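Local coordinates for fluoroacetyl-CoA-specific thioesterase-like domain-containing protein (Thermanaerovibrio acidaminovorans, PDB 3QOO) that is of unknown function but adopts the hot-dog fold and is probably related to fluoroacetyl-CoA-specific thioesterases, at residues M103-D106 against P111-T114; A42-T47 against V85-T90; E54-K59 against N97-S102; V28-R31 against E37-S40. All coordinates share one frame; numbering follows the deposited sequence. Where two conformers were deposited one is given.

Contact 1: residues M103-D106 against P111-T114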
# COMPACT_ATOMS: atom_id res chain seq x y z
N MSE A 103 8.63 7.39 -5.99
CA MSE A 103 9.15 6.03 -6.14
C MSE A 103 8.98 5.57 -7.56
O MSE A 103 7.96 5.83 -8.21
CB MSE A 103 8.39 5.08 -5.19
CG MSE A 103 8.83 3.64 -5.21
SE MSE A 103 7.97 2.53 -6.55
CE MSE A 103 6.32 2.12 -5.57
N LYS A 104 10.00 4.86 -8.04
CA LYS A 104 9.92 4.13 -9.28
C LYS A 104 10.51 2.77 -9.07
O LYS A 104 11.55 2.63 -8.43
CB LYS A 104 10.63 4.88 -10.43
CG LYS A 104 10.28 4.39 -11.84
CD LYS A 104 10.63 5.45 -12.88
CE LYS A 104 10.34 4.98 -14.30
NZ LYS A 104 10.66 6.07 -15.26
N ALA A 105 9.84 1.77 -9.59
CA ALA A 105 10.25 0.37 -9.55
C ALA A 105 10.40 -0.11 -10.97
O ALA A 105 9.48 -0.01 -11.77
CB ALA A 105 9.23 -0.46 -8.77
N ASP A 106 11.56 -0.70 -11.25
CA ASP A 106 11.92 -1.13 -12.59
C ASP A 106 12.55 -2.51 -12.50
O ASP A 106 13.10 -2.92 -11.48
CB ASP A 106 12.94 -0.16 -13.20
CG ASP A 106 12.49 1.28 -13.14
OD1 ASP A 106 13.09 2.08 -12.38
OD2 ASP A 106 11.53 1.61 -13.82
N PRO A 111 9.80 -0.38 -16.51
CA PRO A 111 9.09 0.02 -15.30
C PRO A 111 7.95 -0.93 -14.95
O PRO A 111 7.23 -1.38 -15.86
CB PRO A 111 8.53 1.40 -15.65
CG PRO A 111 9.19 1.85 -16.87
CD PRO A 111 9.72 0.65 -17.58
N VAL A 112 7.79 -1.21 -13.66
CA VAL A 112 6.70 -2.04 -13.19
C VAL A 112 5.73 -1.29 -12.28
O VAL A 112 4.57 -1.69 -12.17
CB VAL A 112 7.18 -3.33 -12.54
CG1 VAL A 112 7.85 -4.24 -13.57
CG2 VAL A 112 8.13 -3.09 -11.35
N ALA A 113 6.17 -0.24 -11.59
CA ALA A 113 5.30 0.53 -10.71
C ALA A 113 5.91 1.89 -10.44
O ALA A 113 7.14 2.08 -10.57
CB ALA A 113 5.04 -0.18 -9.37
N THR A 114 5.08 2.84 -10.03
CA THR A 114 5.49 4.13 -9.52
C THR A 114 4.72 4.41 -8.24
O THR A 114 3.71 3.73 -7.96
CB THR A 114 5.26 5.24 -10.52
OG1 THR A 114 3.92 5.24 -10.94
CG2 THR A 114 6.23 5.09 -11.72

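Contact 2: residues A42-T47 against V85-T90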
# COMPACT_ATOMS: atom_id res chain seq x y z
N ALA A 42 0.69 -4.14 -2.12
CA ALA A 42 1.16 -4.02 -0.75
C ALA A 42 2.66 -4.21 -0.67
O ALA A 42 3.35 -3.51 0.10
CB ALA A 42 0.47 -5.05 0.16
N ALA A 43 3.21 -5.13 -1.46
CA ALA A 43 4.65 -5.35 -1.49
C ALA A 43 5.38 -4.15 -2.04
O ALA A 43 6.44 -3.78 -1.53
CB ALA A 43 4.98 -6.59 -2.29
N PHE A 44 4.90 -3.57 -3.12
CA PHE A 44 5.49 -2.33 -3.63
C PHE A 44 5.49 -1.26 -2.57
O PHE A 44 6.49 -0.55 -2.38
CB PHE A 44 4.77 -1.82 -4.88
CG PHE A 44 5.07 -2.60 -6.11
CD1 PHE A 44 6.27 -2.48 -6.76
CD2 PHE A 44 4.12 -3.41 -6.69
CE1 PHE A 44 6.56 -3.18 -7.89
CE2 PHE A 44 4.39 -4.10 -7.86
CZ PHE A 44 5.61 -4.00 -8.45
N LEU A 45 4.39 -1.14 -1.84
CA LEU A 45 4.27 -0.14 -0.79
C LEU A 45 5.25 -0.41 0.36
O LEU A 45 5.95 0.50 0.82
CB LEU A 45 2.82 -0.08 -0.30
CG LEU A 45 2.34 1.26 0.27
CD1 LEU A 45 0.84 1.27 0.34
CD2 LEU A 45 2.93 1.57 1.62
N GLU A 46 5.32 -1.65 0.83
CA GLU A 46 6.22 -1.99 1.92
C GLU A 46 7.67 -1.61 1.56
O GLU A 46 8.43 -1.12 2.40
CB GLU A 46 6.12 -3.49 2.21
CG GLU A 46 7.02 -3.93 3.32
CD GLU A 46 7.01 -5.42 3.54
OE1 GLU A 46 6.13 -6.11 2.98
OE2 GLU A 46 7.89 -5.89 4.30
N THR A 47 8.06 -1.87 0.32
CA THR A 47 9.43 -1.63 -0.10
C THR A 47 9.71 -0.12 -0.22
O THR A 47 10.77 0.37 0.17
CB THR A 47 9.72 -2.36 -1.41
OG1 THR A 47 9.33 -3.75 -1.31
CG2 THR A 47 11.18 -2.21 -1.74
N VAL A 85 13.55 -6.52 -8.84
CA VAL A 85 12.98 -5.19 -9.01
C VAL A 85 13.81 -4.14 -8.29
O VAL A 85 14.01 -4.24 -7.08
CB VAL A 85 11.50 -5.14 -8.50
CG1 VAL A 85 10.91 -3.79 -8.76
CG2 VAL A 85 10.68 -6.24 -9.18
N THR A 86 14.32 -3.18 -9.06
CA THR A 86 15.08 -2.07 -8.49
C THR A 86 14.11 -0.94 -8.13
O THR A 86 13.42 -0.41 -8.99
CB THR A 86 16.15 -1.58 -9.46
OG1 THR A 86 17.01 -2.67 -9.75
CG2 THR A 86 16.93 -0.40 -8.92
N PHE A 87 14.09 -0.58 -6.85
CA PHE A 87 13.31 0.53 -6.34
C PHE A 87 14.20 1.73 -6.14
O PHE A 87 15.29 1.61 -5.55
CB PHE A 87 12.68 0.18 -5.00
CG PHE A 87 11.55 -0.79 -5.05
CD1 PHE A 87 10.26 -0.36 -4.79
CD2 PHE A 87 11.76 -2.13 -5.30
CE1 PHE A 87 9.20 -1.26 -4.77
CE2 PHE A 87 10.67 -3.01 -5.32
CZ PHE A 87 9.40 -2.58 -5.06
N THR A 88 13.72 2.88 -6.63
CA THR A 88 14.39 4.16 -6.42
C THR A 88 13.39 5.08 -5.74
O THR A 88 12.30 5.29 -6.28
CB THR A 88 14.85 4.79 -7.73
OG1 THR A 88 15.66 3.86 -8.45
CG2 THR A 88 15.67 6.06 -7.45
N VAL A 89 13.74 5.55 -4.55
CA VAL A 89 12.93 6.48 -3.81
C VAL A 89 13.69 7.78 -3.62
O VAL A 89 14.85 7.74 -3.23
CB VAL A 89 12.46 5.85 -2.48
CG1 VAL A 89 11.75 6.86 -1.61
CG2 VAL A 89 11.53 4.65 -2.76
N THR A 90 13.02 8.88 -3.91
CA THR A 90 13.65 10.20 -4.04
C THR A 90 12.86 11.26 -3.30
O THR A 90 11.64 11.30 -3.41
CB THR A 90 13.68 10.63 -5.52
OG1 THR A 90 14.31 9.60 -6.30
CG2 THR A 90 14.43 11.95 -5.70

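Contact 3: residues E54-K59 against N97-S102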
# COMPACT_ATOMS: atom_id res chain seq x y z
N GLU A 54 14.85 4.46 5.32
CA GLU A 54 16.31 4.47 5.16
C GLU A 54 16.87 5.82 4.72
O GLU A 54 18.01 6.14 5.05
CB GLU A 54 16.76 3.35 4.21
CG GLU A 54 16.60 1.97 4.84
CD GLU A 54 16.95 0.80 3.94
OE1 GLU A 54 17.52 1.06 2.84
OE2 GLU A 54 16.64 -0.36 4.36
N ILE A 55 16.11 6.61 3.99
CA ILE A 55 16.57 7.92 3.58
C ILE A 55 16.46 8.91 4.72
O ILE A 55 17.36 9.71 4.95
CB ILE A 55 15.74 8.43 2.37
CG1 ILE A 55 16.00 7.57 1.13
CG2 ILE A 55 16.01 9.90 2.07
CD1 ILE A 55 14.99 7.70 0.06
N LEU A 56 15.33 8.90 5.44
CA LEU A 56 15.04 9.99 6.37
C LEU A 56 15.54 9.78 7.79
O LEU A 56 16.10 10.68 8.37
CB LEU A 56 13.54 10.22 6.48
CG LEU A 56 12.81 10.56 5.17
CD1 LEU A 56 11.34 10.78 5.49
CD2 LEU A 56 13.40 11.79 4.50
N ASP A 57 15.33 8.60 8.37
CA ASP A 57 15.33 8.55 9.84
C ASP A 57 16.71 8.75 10.43
O ASP A 57 16.86 9.41 11.46
CB ASP A 57 14.65 7.28 10.37
CG ASP A 57 13.15 7.37 10.25
OD1 ASP A 57 12.66 7.98 9.30
OD2 ASP A 57 12.45 6.92 11.15
N HIS A 58 17.74 8.25 9.75
CA HIS A 58 19.11 8.40 10.26
C HIS A 58 19.57 9.86 10.20
O HIS A 58 20.56 10.21 10.83
CB HIS A 58 20.09 7.44 9.59
CG HIS A 58 20.42 7.79 8.17
ND1 HIS A 58 19.60 7.45 7.11
CD2 HIS A 58 21.49 8.43 7.63
CE1 HIS A 58 20.16 7.88 5.98
NE2 HIS A 58 21.31 8.46 6.28
N LYS A 59 18.88 10.69 9.43
CA LYS A 59 19.17 12.12 9.35
C LYS A 59 18.44 12.94 10.40
O LYS A 59 18.69 14.15 10.49
CB LYS A 59 18.83 12.65 7.96
CG LYS A 59 19.56 11.96 6.82
CD LYS A 59 21.03 12.15 6.86
CE LYS A 59 21.42 13.61 6.74
NZ LYS A 59 22.89 13.75 6.58
N ASN A 97 6.60 19.90 8.59
CA ASN A 97 7.31 18.75 9.18
C ASN A 97 7.12 17.50 8.34
O ASN A 97 7.29 16.39 8.83
CB ASN A 97 6.89 18.52 10.63
CG ASN A 97 5.41 18.16 10.79
OD1 ASN A 97 4.61 18.26 9.85
ND2 ASN A 97 5.03 17.76 12.00
N ARG A 98 6.80 17.69 7.06
CA ARG A 98 6.58 16.55 6.17
C ARG A 98 7.50 16.53 4.96
O ARG A 98 7.95 17.56 4.48
CB ARG A 98 5.14 16.52 5.73
CG ARG A 98 4.19 16.05 6.85
CD ARG A 98 3.19 17.05 7.03
NE ARG A 98 2.44 16.79 8.23
CZ ARG A 98 1.36 16.03 8.33
NH1 ARG A 98 0.89 15.35 7.30
NH2 ARG A 98 0.78 15.95 9.51
N VAL A 99 7.75 15.32 4.49
CA VAL A 99 8.58 15.07 3.33
C VAL A 99 7.74 14.22 2.38
O VAL A 99 7.16 13.21 2.80
CB VAL A 99 9.90 14.34 3.69
CG1 VAL A 99 10.75 14.17 2.44
CG2 VAL A 99 10.67 15.09 4.80
N VAL A 100 7.68 14.62 1.12
CA VAL A 100 7.03 13.80 0.09
C VAL A 100 8.15 13.19 -0.77
O VAL A 100 9.05 13.91 -1.22
CB VAL A 100 6.07 14.63 -0.77
CG1 VAL A 100 5.45 13.72 -1.85
CG2 VAL A 100 4.95 15.27 0.07
N LEU A 101 8.10 11.88 -0.93
CA LEU A 101 9.03 11.12 -1.72
C LEU A 101 8.33 10.44 -2.88
O LEU A 101 7.20 9.98 -2.73
CB LEU A 101 9.69 10.05 -0.84
CG LEU A 101 10.39 10.64 0.40
CD1 LEU A 101 9.52 10.49 1.64
CD2 LEU A 101 11.73 9.97 0.64
N SER A 102 9.00 10.39 -4.03
CA SER A 102 8.52 9.65 -5.16
C SER A 102 9.24 8.31 -5.26
O SER A 102 10.30 8.12 -4.68
CB SER A 102 8.77 10.46 -6.40
OG SER A 102 10.14 10.68 -6.61

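Contact 4: residues V28-R31 against E37-S40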
# COMPACT_ATOMS: atom_id res chain seq x y z
N VAL A 28 1.46 -13.10 -2.16
CA VAL A 28 0.32 -13.66 -1.44
C VAL A 28 -0.55 -12.51 -0.96
O VAL A 28 -1.78 -12.67 -0.78
CB VAL A 28 0.75 -14.54 -0.24
CG1 VAL A 28 1.53 -15.73 -0.73
CG2 VAL A 28 1.49 -13.72 0.83
N THR A 29 0.08 -11.36 -0.78
CA THR A 29 -0.57 -10.13 -0.37
C THR A 29 -1.42 -9.45 -1.46
O THR A 29 -2.07 -8.40 -1.23
CB THR A 29 0.46 -9.17 0.20
OG1 THR A 29 1.60 -9.11 -0.68
CG2 THR A 29 0.93 -9.69 1.58
N ASN A 30 -1.45 -10.06 -2.66
CA ASN A 30 -2.54 -9.83 -3.64
C ASN A 30 -3.93 -10.28 -3.16
O ASN A 30 -4.96 -9.89 -3.73
CB ASN A 30 -2.22 -10.54 -4.99
CG ASN A 30 -1.27 -9.74 -5.88
OD1 ASN A 30 -1.55 -8.56 -6.16
ND2 ASN A 30 -0.18 -10.38 -6.38
N ARG A 31 -3.94 -11.17 -2.16
CA ARG A 31 -5.19 -11.70 -1.58
C ARG A 31 -6.12 -12.26 -2.66
O ARG A 31 -7.35 -12.08 -2.66
CB ARG A 31 -5.89 -10.61 -0.74
CG ARG A 31 -5.00 -9.94 0.33
CD ARG A 31 -4.26 -10.94 1.20
NE ARG A 31 -5.14 -11.87 1.88
CZ ARG A 31 -5.42 -11.88 3.19
NH1 ARG A 31 -6.24 -12.81 3.69
NH2 ARG A 31 -4.89 -10.97 4.02
N GLU A 37 1.35 -15.03 -9.33
CA GLU A 37 2.57 -14.99 -10.15
C GLU A 37 3.34 -13.69 -10.02
O GLU A 37 4.47 -13.65 -10.46
CB GLU A 37 2.29 -15.25 -11.64
CG GLU A 37 2.26 -16.70 -12.00
CD GLU A 37 2.28 -16.99 -13.48
OE1 GLU A 37 3.20 -16.55 -14.21
OE2 GLU A 37 1.44 -17.77 -13.93
N PHE A 38 2.78 -12.64 -9.48
CA PHE A 38 3.48 -11.35 -9.50
C PHE A 38 3.29 -10.53 -8.25
O PHE A 38 2.39 -10.76 -7.44
CB PHE A 38 3.10 -10.59 -10.77
CG PHE A 38 1.61 -10.40 -10.96
CD1 PHE A 38 0.97 -9.31 -10.40
CD2 PHE A 38 0.90 -11.26 -11.77
CE1 PHE A 38 -0.36 -9.11 -10.62
CE2 PHE A 38 -0.43 -11.08 -11.99
CZ PHE A 38 -1.08 -10.01 -11.42
N MSE A 39 4.18 -9.56 -8.09
CA MSE A 39 4.26 -8.78 -6.87
C MSE A 39 3.01 -7.95 -6.65
O MSE A 39 2.48 -7.32 -7.58
CB MSE A 39 5.49 -7.87 -6.98
CG MSE A 39 5.74 -6.97 -5.75
SE MSE A 39 7.47 -6.06 -5.79
CE MSE A 39 8.13 -7.28 -4.65
N SER A 40 2.54 -7.92 -5.40
CA SER A 40 1.32 -7.19 -5.01
C SER A 40 1.58 -5.71 -4.78
O SER A 40 2.71 -5.25 -4.53
CB SER A 40 0.79 -7.77 -3.72
OG SER A 40 1.61 -7.40 -2.64

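Contact 1: residues M103-D106 against P111-T114
A chi1 of -164° swings the Lys104 chain away from its own amide nitrogen, and Thr114 sets its methyl CG2 anti to the carbonyl carbon; the two side chains then run alongside each other and point the same way, Lys104 CG lying 4.1 Å from Thr114 CG2. This pairing is on the more open face of the sheet, where the lysine chain stretches out at full length. A different shape serves Met103, present as selenomethionine: its chain bends at both chi2 and chi3 and curls back over the neighbouring strand, so that CE comes to 3.9 Å from Thr114 C.

The two strands form the hairpin 98-107/110-123 of the hot-dog sheet. Segments 103-106 and 111-114 are antiparallel, with 159° between their directions, and they carry a classic beta bulge in which Val112 and Ala113 together face Ala105. The carbonyl oxygen of Ala105 therefore serves two donors: Val112 N at 2.8 Å, almost straight at 174°, and Ala113 N at a weak 3.3 Å. The bond from Ala105 N to Ala113 O, 2.9 Å long, adds a third between the segments, and the Thr114 CA-H leans toward Met103 O.

On the face carrying Ala105 and Ala113, Ala105 CB packs against Val112 CG2 at 3.8 Å and against Ala113 CB at 4.2 Å, a compact apolar patch on which Phe44 of helix 41-56 rests. Val112 additionally packs on Arg134 of the second subunit, while Lys104 and Asp106 continue the sheet through backbone bonds to Thr88 and Thr86 of strand 84-95.

Contact 2: residues A42-T47 against V85-T90
The carbonyl oxygen of Ala43 is gripped twice by Thr47, the residue that lies against Phe87: Thr47 OG1 donates to Ala43 O at 2.9 Å and Thr47 N to the same oxygen at 3.1 Å, the two arriving from opposite faces of the carbonyl plane. The hydroxyl bond helps to hold the threonine rotamer. With OG1 beside the backbone N (chi1 -51°), the methyl CG2 is directed to the sheet and stands 3.4 Å from the centroid of the Phe87 ring, only 4° off its normal, as a CH-pi contact. Thr47 CB covers the far rim of the same face, 3.6 Å from Phe87 CE1.

Phe44, one helical turn earlier, meets Phe87 differently. The rings touch rim to rim, Phe44 CD1 lying 3.6 Å from Phe87 CZ, with their planes at 45° and neither over the other's face. Val85 CG1 approaches Phe44 CE1 more loosely at 4.5 Å. In the hot-dog fold this is the central helix lying in its wrapping of sheet. Because the threonine hydroxyl is spent within the helix, the surface presented to strand 84-95 is essentially hydrocarbon, which is consistent with a threonine sitting in a buried, aromatic setting.

Contact 3: residues E54-K59 against N97-S102
Leu56 and Val99 approach with their CA atoms 8.8 Å apart, and Ile55 and Leu101 with theirs 9.8 Å apart, spacings that hold a pair of side chains between helix and strand. The first segment comes from the last part of helix 41-56, the central helix of the hot-dog fold, and includes a 3-10 segment at 57-59 where Lys59 N bonds to Leu56 O at 3.0 Å. The second begins strand 98-107, whose alternation turns Val99 and Leu101 inward to the helix.

The helix offers two neighbouring residues, both of which meet Leu101, with Leu56 also meeting Val99. Ile55 extends its CG1 branch so that CD1 meets Leu101 CD2 tip to tip at 4.0 Å. Leu56 similarly reaches toward Val99, its CD2 lying 4.1 Å from Val99 CG1, while its other methyl, CD1, stands 4.3 Å from Leu101 CD1. Leu101 thus divides its fork between both helix residues; its chi2 of 100° lies away from the usual staggered values. All four residues are buried, and Val89 of strand 84-95 packs on both Ile55 and Leu101.

Polar groups keep to the margins. Asp57 OD1 is hydrogen-bonded to Ser66 OG, and Arg98 forms a salt bridge with Glu118 through NH1. At the start of the strand, Asn97 OD1 lies close to the guanidinium plane of Arg98 and accepts from its NE at 3.1 Å, with an N-H...O angle of 139°.

Contact 4: residues V28-R31 against E37-S40
Thr29 and Ser40 join hydroxyl to hydroxyl, Thr29 OG1 lying 2.6 Å from Ser40 OG, and the arrangement centres on a helix N-cap: Ser40 directly precedes helix 41-56, and its OG accepts from Ala43 N. Both residues place the oxygen on the side flanked by amide nitrogen and carbonyl carbon, with chi1 47° in Thr29 and 73° in Ser40. For Ser40 this rotation lets a single oxygen cap the helix while engaging the loop; for Thr29 it brings OG1 to the serine. The threonine, as a second shell, probably helps to position the capping hydroxyl.

Asn30 approaches the serine from another direction. Its CG is anti to the carbonyl carbon, which carries the amide across the backbone of Ser40, with Asn30 OD1 3.4 Å from Ser40 CA. ND2 at the far end makes a weak hydrogen bond to Phe38 O, 2.8 Å long but bent to 119°, and another weak one to Thr27 O. The chain around it is a tight turn closed by Arg31 N on Val28 O.

The loop also faces the dimer partner: Arg31 NH2 forms a salt bridge with Glu46 of the second subunit, and Phe38 packs on Leu127 of that subunit. Within the loop, backbone and side chain lie close at the centre of the contact, where Asn30 N is 3.4 Å from Ser40 CB.

Contacts 2 and 3 are buried, packing the first and last parts of helix 41-56 on the sheet, one by aromatic and CH-pi packing, the other by branched aliphatic tips. Contact 1 is partly exposed and builds the sheet itself by backbone bonding; its strand 98-107 is shared with contact 3 and lies beside strand 84-95 of contact 2 in the sheet. Contact 4 is also buried, but its centre lies about 17 Å from the chain's centre, and it is polar; yet it feeds the core: it caps the helix that contacts 2 and 3 use, and Met39 SE packs on Phe44. Contacts 1, 2 and 4 reach the second subunit.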